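Local coordinates for extracellular solute-binding protein (Bordetella parapertussis, PDB 3PU5), which probably captures a polyamine or related solute outside the cytoplasmic membrane and hands it to an ABC transporter for uptake, at residues V82-K85 with L90-V93; E95-D100 with G105-Y110; A99-C104 with G241-V246. One frame throughout, in Å; residues are numbered along the deposited sequence.

Contact 1. Residues V82-K85 with L90-V93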
loop_
_atom_site.group_PDB
_atom_site.type_symbol
_atom_site.label_atom_id
_atom_site.label_comp_id
_atom_site.label_asym_id
_atom_site.label_seq_id
_atom_site.Cartn_x
_atom_site.Cartn_y
_atom_site.Cartn_z
ATOM N N VAL A 82 -1.056 -21.076 -4.979
ATOM C CA VAL A 82 0.353 -20.930 -5.295
ATOM C C VAL A 82 1.178 -21.117 -4.030
ATOM O O VAL A 82 0.729 -20.787 -2.931
ATOM C CB VAL A 82 0.683 -19.547 -5.919
ATOM C CG1 VAL A 82 0.101 -19.425 -7.327
ATOM C CG2 VAL A 82 0.190 -18.409 -5.025
ATOM N N ASP A 83 2.384 -21.647 -4.189
ATOM C CA ASP A 83 3.303 -21.794 -3.071
ATOM C C ASP A 83 4.746 -21.831 -3.553
ATOM O O ASP A 83 5.030 -21.628 -4.735
ATOM C CB ASP A 83 2.975 -23.051 -2.247
ATOM C CG ASP A 83 3.057 -24.331 -3.061
ATOM O OD1 ASP A 83 3.896 -24.417 -3.982
ATOM O OD2 ASP A 83 2.284 -25.265 -2.768
ATOM N N GLU A 84 5.656 -22.098 -2.624
ATOM C CA GLU A 84 7.085 -22.094 -2.915
ATOM C C GLU A 84 7.516 -23.137 -3.947
ATOM O O GLU A 84 8.557 -22.983 -4.582
ATOM C CB GLU A 84 7.867 -22.243 -1.608
ATOM C CG GLU A 84 7.492 -21.142 -0.621
ATOM C CD GLU A 84 7.885 -21.442 0.808
ATOM O OE1 GLU A 84 8.634 -22.421 1.041
ATOM O OE2 GLU A 84 7.437 -20.681 1.699
ATOM N N LYS A 85 6.723 -24.191 -4.115
ATOM C CA LYS A 85 7.004 -25.188 -5.145
ATOM C C LYS A 85 6.751 -24.600 -6.524
ATOM O O LYS A 85 7.610 -24.669 -7.405
ATOM C CB LYS A 85 6.129 -26.432 -4.965
ATOM C CG LYS A 85 6.547 -27.349 -3.830
ATOM C CD LYS A 85 5.649 -27.207 -2.607
ATOM C CE LYS A 85 5.991 -25.978 -1.776
ATOM N NZ LYS A 85 5.323 -25.993 -0.432
ATOM N N LEU A 90 8.114 -16.984 -3.662
ATOM C CA LEU A 90 7.293 -16.857 -2.455
ATOM C C LEU A 90 8.076 -17.222 -1.190
ATOM O O LEU A 90 7.727 -16.792 -0.085
ATOM C CB LEU A 90 6.023 -17.707 -2.562
ATOM C CG LEU A 90 4.946 -17.196 -3.522
ATOM C CD1 LEU A 90 3.780 -18.190 -3.628
ATOM C CD2 LEU A 90 4.445 -15.816 -3.087
ATOM N N ALA A 91 9.139 -18.007 -1.349
ATOM C CA ALA A 91 9.966 -18.380 -0.202
ATOM C C ALA A 91 10.684 -17.166 0.379
ATOM O O ALA A 91 11.049 -17.160 1.555
ATOM C CB ALA A 91 10.971 -19.469 -0.584
ATOM N N ASP A 92 10.877 -16.136 -0.444
ATOM C CA ASP A 92 11.580 -14.928 -0.012
ATOM C C ASP A 92 10.655 -13.776 0.370
ATOM O O ASP A 92 11.109 -12.669 0.648
ATOM C CB ASP A 92 12.553 -14.486 -1.093
ATOM C CG ASP A 92 13.567 -15.554 -1.406
ATOM O OD1 ASP A 92 14.121 -16.129 -0.444
ATOM O OD2 ASP A 92 13.793 -15.839 -2.597
ATOM N N VAL A 93 9.356 -14.047 0.376
ATOM C CA VAL A 93 8.366 -13.052 0.755
ATOM C C VAL A 93 7.850 -13.363 2.157
ATOM O O VAL A 93 7.323 -14.446 2.391
ATOM C CB VAL A 93 7.190 -13.056 -0.238
ATOM C CG1 VAL A 93 6.133 -12.039 0.176
ATOM C CG2 VAL A 93 7.698 -12.800 -1.645
#

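Contact 2. Residues E95-D100 with G105-Y110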
loop_
_atom_site.group_PDB
_atom_site.type_symbol
_atom_site.label_atom_id
_atom_site.label_comp_id
_atom_site.label_asym_id
_atom_site.label_seq_id
_atom_site.Cartn_x
_atom_site.Cartn_y
_atom_site.Cartn_z
ATOM N N GLU A 95 5.591 -13.755 5.459
ATOM C CA GLU A 95 4.216 -14.233 5.554
ATOM C C GLU A 95 3.158 -13.123 5.577
ATOM O O GLU A 95 2.068 -13.295 5.043
ATOM C CB GLU A 95 4.068 -15.133 6.790
ATOM C CG GLU A 95 2.674 -15.715 6.998
ATOM C CD GLU A 95 2.165 -16.514 5.799
ATOM O OE1 GLU A 95 2.982 -17.194 5.135
ATOM O OE2 GLU A 95 0.939 -16.462 5.525
ATOM N N LYS A 96 3.469 -11.996 6.203
ATOM C CA LYS A 96 2.497 -10.914 6.312
ATOM C C LYS A 96 1.977 -10.411 4.967
ATOM O O LYS A 96 0.851 -9.937 4.887
ATOM C CB LYS A 96 3.067 -9.744 7.105
ATOM C CG LYS A 96 4.283 -9.072 6.502
ATOM C CD LYS A 96 4.636 -7.894 7.400
ATOM C CE LYS A 96 6.061 -7.480 7.257
ATOM N NZ LYS A 96 6.420 -6.544 8.377
ATOM N N PHE A 97 2.802 -10.497 3.923
ATOM C CA PHE A 97 2.407 -10.035 2.591
ATOM C C PHE A 97 1.500 -11.039 1.892
ATOM O O PHE A 97 0.886 -10.730 0.864
ATOM C CB PHE A 97 3.645 -9.757 1.736
ATOM C CG PHE A 97 4.531 -8.708 2.312
ATOM C CD1 PHE A 97 4.094 -7.396 2.401
ATOM C CD2 PHE A 97 5.787 -9.030 2.795
ATOM C CE1 PHE A 97 4.887 -6.416 2.950
ATOM C CE2 PHE A 97 6.607 -8.044 3.355
ATOM C CZ PHE A 97 6.151 -6.735 3.429
ATOM N N LYS A 98 1.423 -12.236 2.461
ATOM C CA LYS A 98 0.628 -13.318 1.901
ATOM C C LYS A 98 -0.573 -13.688 2.778
ATOM O O LYS A 98 -1.489 -14.387 2.335
ATOM C CB LYS A 98 1.519 -14.548 1.706
ATOM C CG LYS A 98 2.791 -14.272 0.904
ATOM C CD LYS A 98 3.630 -15.539 0.737
ATOM C CE LYS A 98 4.558 -15.782 1.912
ATOM N NZ LYS A 98 5.477 -16.914 1.608
ATOM N N ALA A 99 -0.566 -13.210 4.019
ATOM C CA ALA A 99 -1.505 -13.689 5.035
ATOM C C ALA A 99 -2.989 -13.575 4.676
ATOM O O ALA A 99 -3.768 -14.453 5.025
ATOM C CB ALA A 99 -1.237 -13.019 6.381
ATOM N N ASP A 100 -3.388 -12.512 3.989
ATOM C CA ASP A 100 -4.809 -12.329 3.697
ATOM C C ASP A 100 -5.335 -13.226 2.561
ATOM O O ASP A 100 -6.541 -13.378 2.395
ATOM C CB ASP A 100 -5.108 -10.856 3.369
ATOM C CG ASP A 100 -5.048 -9.950 4.600
ATOM O OD1 ASP A 100 -5.110 -10.464 5.738
ATOM O OD2 ASP A 100 -4.948 -8.720 4.431
ATOM N N GLY A 105 -2.254 -15.783 -3.212
ATOM C CA GLY A 105 -1.819 -14.436 -3.559
ATOM C C GLY A 105 -0.725 -13.822 -2.704
ATOM O O GLY A 105 -0.360 -14.351 -1.646
ATOM N N SER A 106 -0.208 -12.688 -3.168
ATOM C CA SER A 106 0.767 -11.921 -2.400
ATOM C C SER A 106 0.763 -10.456 -2.816
ATOM O O SER A 106 0.607 -10.140 -3.997
ATOM C CB SER A 106 2.166 -12.493 -2.618
ATOM O OG SER A 106 3.121 -11.742 -1.895
ATOM N N LEU A 107 0.931 -9.552 -1.856
ATOM C CA LEU A 107 1.244 -8.172 -2.205
ATOM C C LEU A 107 2.503 -8.205 -3.069
ATOM O O LEU A 107 3.348 -9.084 -2.887
ATOM C CB LEU A 107 1.480 -7.316 -0.955
ATOM C CG LEU A 107 0.276 -6.584 -0.350
ATOM C CD1 LEU A 107 -0.652 -7.566 0.343
ATOM C CD2 LEU A 107 0.719 -5.484 0.623
ATOM N N TYR A 108 2.620 -7.284 -4.026
ATOM C CA TYR A 108 3.818 -7.249 -4.867
ATOM C C TYR A 108 4.590 -5.933 -4.794
ATOM O O TYR A 108 5.580 -5.749 -5.498
ATOM C CB TYR A 108 3.539 -7.675 -6.319
ATOM C CG TYR A 108 2.634 -6.791 -7.170
ATOM C CD1 TYR A 108 3.174 -5.863 -8.068
ATOM C CD2 TYR A 108 1.248 -6.953 -7.152
ATOM C CE1 TYR A 108 2.345 -5.090 -8.899
ATOM C CE2 TYR A 108 0.413 -6.185 -7.971
ATOM C CZ TYR A 108 0.968 -5.260 -8.839
ATOM O OH TYR A 108 0.142 -4.513 -9.647
ATOM N N ASP A 109 4.112 -5.029 -3.943
ATOM C CA ASP A 109 4.913 -3.915 -3.437
ATOM C C ASP A 109 4.206 -3.396 -2.186
ATOM O O ASP A 109 3.071 -3.778 -1.913
ATOM C CB ASP A 109 5.122 -2.809 -4.501
ATOM C CG ASP A 109 3.859 -1.991 -4.782
ATOM O OD1 ASP A 109 3.371 -1.310 -3.858
ATOM O OD2 ASP A 109 3.369 -2.002 -5.934
ATOM N N TYR A 110 4.874 -2.562 -1.405
ATOM C CA TYR A 110 4.176 -1.890 -0.313
ATOM C C TYR A 110 4.550 -0.403 -0.261
ATOM O O TYR A 110 5.711 -0.037 -0.450
ATOM C CB TYR A 110 4.364 -2.623 1.043
ATOM C CG TYR A 110 5.773 -2.627 1.601
ATOM C CD1 TYR A 110 6.237 -1.565 2.361
ATOM C CD2 TYR A 110 6.639 -3.702 1.377
ATOM C CE1 TYR A 110 7.519 -1.561 2.874
ATOM C CE2 TYR A 110 7.932 -3.698 1.884
ATOM C CZ TYR A 110 8.365 -2.625 2.626
ATOM O OH TYR A 110 9.644 -2.597 3.137
#

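Contact 3. Residues A99-C104 with G241-V246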
loop_
_atom_site.group_PDB
_atom_site.type_symbol
_atom_site.label_atom_id
_atom_site.label_comp_id
_atom_site.label_asym_id
_atom_site.label_seq_id
_atom_site.Cartn_x
_atom_site.Cartn_y
_atom_site.Cartn_z
ATOM N N ALA A 99 -0.566 -13.210 4.019
ATOM C CA ALA A 99 -1.505 -13.689 5.035
ATOM C C ALA A 99 -2.989 -13.575 4.676
ATOM O O ALA A 99 -3.768 -14.453 5.025
ATOM C CB ALA A 99 -1.237 -13.019 6.381
ATOM N N ASP A 100 -3.388 -12.512 3.989
ATOM C CA ASP A 100 -4.809 -12.329 3.697
ATOM C C ASP A 100 -5.335 -13.226 2.561
ATOM O O ASP A 100 -6.541 -13.378 2.395
ATOM C CB ASP A 100 -5.108 -10.856 3.369
ATOM C CG ASP A 100 -5.048 -9.950 4.600
ATOM O OD1 ASP A 100 -5.110 -10.464 5.738
ATOM O OD2 ASP A 100 -4.948 -8.720 4.431
ATOM N N TRP A 101 -4.441 -13.817 1.780
ATOM C CA TRP A 101 -4.839 -14.307 0.454
ATOM C C TRP A 101 -5.054 -15.824 0.338
ATOM O O TRP A 101 -5.177 -16.371 -0.757
ATOM C CB TRP A 101 -3.876 -13.739 -0.603
ATOM C CG TRP A 101 -3.596 -12.310 -0.271
ATOM C CD1 TRP A 101 -2.426 -11.788 0.207
ATOM C CD2 TRP A 101 -4.533 -11.227 -0.309
ATOM N NE1 TRP A 101 -2.572 -10.441 0.452
ATOM C CE2 TRP A 101 -3.856 -10.073 0.141
ATOM C CE3 TRP A 101 -5.877 -11.115 -0.689
ATOM C CZ2 TRP A 101 -4.475 -8.828 0.214
ATOM C CZ3 TRP A 101 -6.488 -9.874 -0.612
ATOM C CH2 TRP A 101 -5.786 -8.750 -0.165
ATOM N N GLU A 102 -5.112 -16.479 1.490
ATOM C CA GLU A 102 -5.469 -17.888 1.588
ATOM C C GLU A 102 -4.683 -18.777 0.629
ATOM O O GLU A 102 -5.243 -19.673 -0.006
ATOM C CB GLU A 102 -6.994 -18.063 1.438
ATOM C CG GLU A 102 -7.756 -17.424 2.602
ATOM C CD GLU A 102 -9.265 -17.512 2.480
ATOM O OE1 GLU A 102 -9.774 -18.461 1.839
ATOM O OE2 GLU A 102 -9.946 -16.623 3.037
ATOM N N GLY A 103 -3.378 -18.518 0.542
ATOM C CA GLY A 103 -2.476 -19.317 -0.266
ATOM C C GLY A 103 -2.648 -19.122 -1.758
ATOM O O GLY A 103 -2.173 -19.931 -2.560
ATOM N N CYS A 104 -3.334 -18.050 -2.136
ATOM C CA CYS A 104 -3.619 -17.789 -3.543
ATOM C C CYS A 104 -3.149 -16.405 -3.981
ATOM O O CYS A 104 -3.606 -15.901 -5.013
ATOM C CB CYS A 104 -5.122 -17.910 -3.831
ATOM S SG CYS A 104 -5.852 -19.519 -3.466
ATOM N N GLY A 241 -0.520 -2.408 -0.226
ATOM C CA GLY A 241 -0.013 -2.583 -1.568
ATOM C C GLY A 241 -0.958 -3.395 -2.421
ATOM O O GLY A 241 -1.894 -4.011 -1.911
ATOM N N PRO A 242 -0.702 -3.408 -3.734
ATOM C CA PRO A 242 -1.534 -4.166 -4.670
ATOM C C PRO A 242 -1.229 -5.656 -4.550
ATOM O O PRO A 242 -0.149 -6.040 -4.099
ATOM C CB PRO A 242 -1.114 -3.621 -6.038
ATOM C CG PRO A 242 0.312 -3.138 -5.848
ATOM C CD PRO A 242 0.414 -2.700 -4.392
ATOM N N VAL A 243 -2.189 -6.491 -4.923
ATOM C CA VAL A 243 -2.033 -7.935 -4.787
ATOM C C VAL A 243 -1.870 -8.586 -6.153
ATOM O O VAL A 243 -2.453 -8.124 -7.145
ATOM C CB VAL A 243 -3.237 -8.559 -4.057
ATOM C CG1 VAL A 243 -2.952 -10.004 -3.689
ATOM C CG2 VAL A 243 -3.555 -7.766 -2.807
HETATM N N MSE A 244 -1.062 -9.643 -6.203
HETATM C CA MSE A 244 -0.910 -10.419 -7.420
HETATM C C MSE A 244 -1.378 -11.857 -7.201
HETATM O O MSE A 244 -1.081 -12.467 -6.180
HETATM C CB MSE A 244 0.542 -10.419 -7.895
HETATM C CG MSE A 244 0.713 -11.035 -9.282
HETATM SE SE MSE A 244 2.543 -10.786 -10.002
HETATM C CE MSE A 244 2.465 -8.881 -10.463
ATOM N N ALA A 245 -2.089 -12.396 -8.182
ATOM C CA ALA A 245 -2.624 -13.747 -8.102
ATOM C C ALA A 245 -2.792 -14.365 -9.489
ATOM O O ALA A 245 -2.985 -13.658 -10.487
ATOM C CB ALA A 245 -3.970 -13.750 -7.355
ATOM N N VAL A 246 -2.742 -15.694 -9.525
ATOM C CA VAL A 246 -3.000 -16.462 -10.735
ATOM C C VAL A 246 -4.498 -16.744 -10.885
ATOM O O VAL A 246 -5.123 -17.295 -9.979
ATOM C CB VAL A 246 -2.250 -17.807 -10.700
ATOM C CG1 VAL A 246 -2.572 -18.628 -11.949
ATOM C CG2 VAL A 246 -0.746 -17.575 -10.580
HETATM O O HOH W 1 -2.696 -17.213 -7.276
#

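Contact 1. Residues V82-K85 with L90-V93
Val82 and Leu90 meet methyl to methyl: CG2 of Val82 lies 3.9 Å from CD1 of Leu90, the branch of the leucine that reaches the valine, and the two side chains run at about a right angle to each other. Both residues are buried. The same CD1 of Leu90 continues onto the backbone of Asp83, where it sits 3.7 Å from the CA atom. Asp83 itself starts its side chain away from 90-93 and spends it locally. Its OD1 accepts from the backbone N of Lys85 at 2.8 Å, which defines an Asx turn; the bond is bent, 131° at the hydrogen, and arrives from above the carboxylate plane. This turn lies in the long loop between helix 67-75 and strand 106-107, and the chain comes back past it as the 3-10 residues 90-92. Glu84, next in line, lies alongside Ala91 with CG and its carboxylate carbon CD. The first torsion (chi1 -57°) sets Glu84 CG anti to the carbonyl carbon and 3.6 Å from Ala91 N. The extended second torsion then carries Glu84 CD on past Ala91, to 3.9 Å from Ala91 CB.

Contact 2. Residues E95-D100 with G105-Y110
Phe97 and Leu107 are joined through the backbone by one nearly straight hydrogen bond, Leu107 N to Phe97 O, at 3.0 Å with an angle of 167° at the hydrogen. The bond places the loop residues 95-100 against the short strand 106-107, which lies in one lobe of what its family indicates is the bilobal periplasmic-binding-protein fold. Ser106 and Tyr108 use their backbone polar groups on strand 238-246, whereas Leu107 N serves the loop, so the short strand is held between the two. The carbonyl of Phe97 also receives a CA-H...O contact, with Ser106 CA 3.5 Å from Phe97 O. Leu107 CD1 closes in on that same Phe97 O at 3.6 Å, adding an apolar neighbour to a bonded carbonyl.

Phe97 has the largest share of the buried surface of any residue here. Its ring is nearly parallel to the Tyr110 ring, the planes 16° apart, but the rings are slid so far that they barely overlap, with centroids separated by 5.4 Å. Contact is therefore made by one part of each ring, Phe97 CE1 approaching Tyr110 CD2 to 3.6 Å. Lys96 CG lies over the centre of one Phe97 face, 3.9 Å above its plane, which probably limits how the ring can tilt. The hydroxyl of Tyr110 is hydrogen-bonded to Pro295 O.

Lys98 passes Ser106 with its aliphatic chain, CG standing 3.8 Å from Ser106 OG. A bend at chi3 then carries its amine away to the carbonyl of Leu90. At Ser106, chi1 of 179° swings OG to the carbonyl-carbon side, where it donates a hydrogen bond to Leu107 O at 2.8 Å.

Contact 3. Residues A99-C104 with G241-V246
Val243, the residue with the most surface covered here, sets both methyls against the indole of Trp101. Its CG1 is anti to the backbone N (chi1 -169°) and its CG2 anti to the carbonyl carbon, an orientation that turns the whole isopropyl fork to the ring. CG2 stands over the six-membered ring, 3.8 Å from its centroid and 28° off the normal, the geometry of a CH-pi contact. The approach is close: Val243 CG2 comes to 3.3 Å from Trp101 CZ2. CG1 lies over the centre of the indole on the same face, while Asp100 CB covers the opposite face from 3.5 Å above the plane, so the ring is clasped from both sides. Tyr71 and Ile74 of helix 67-75 also touch the indole.

Trp101 opens a type I' beta turn that ends at Cys104, closed by Cys104 N bonding to Trp101 O at 2.8 Å, with positive phi at both Glu102 and Gly103. The turn sits at the end of the loop before strand 106-107, opposed here to strand 238-246 of the same antiparallel sheet. Cys104 contributes through its backbone: its O lies 3.2 Å from Ala245 CB. One water bridges the segments, donating to Cys104 O at 2.8 Å and accepting from Val246 N at 2.7 Å.

Overall arrangement
Along the chain, contact 1 comes first, closing a small loop within the long loop after helix 67-75. Contact 2 follows in series and closes a second short loop, folding 95-100 back on the strand that begins at Ser106. Contact 3 spans 136 residues to reach strand 238-246. It crosses contact 2: its first segment begins on Ala99 and Asp100, the last residues of 95-100, and its turn fills the interval before Gly105. Backbone bonds join the contacts, among them Val82 N to Gly103 O between contacts 1 and 3, and Ser106 O to Met244 N and Tyr108 N to Pro242 O between contacts 2 and 3. Together they tie the long loop onto neighbouring strands of one sheet.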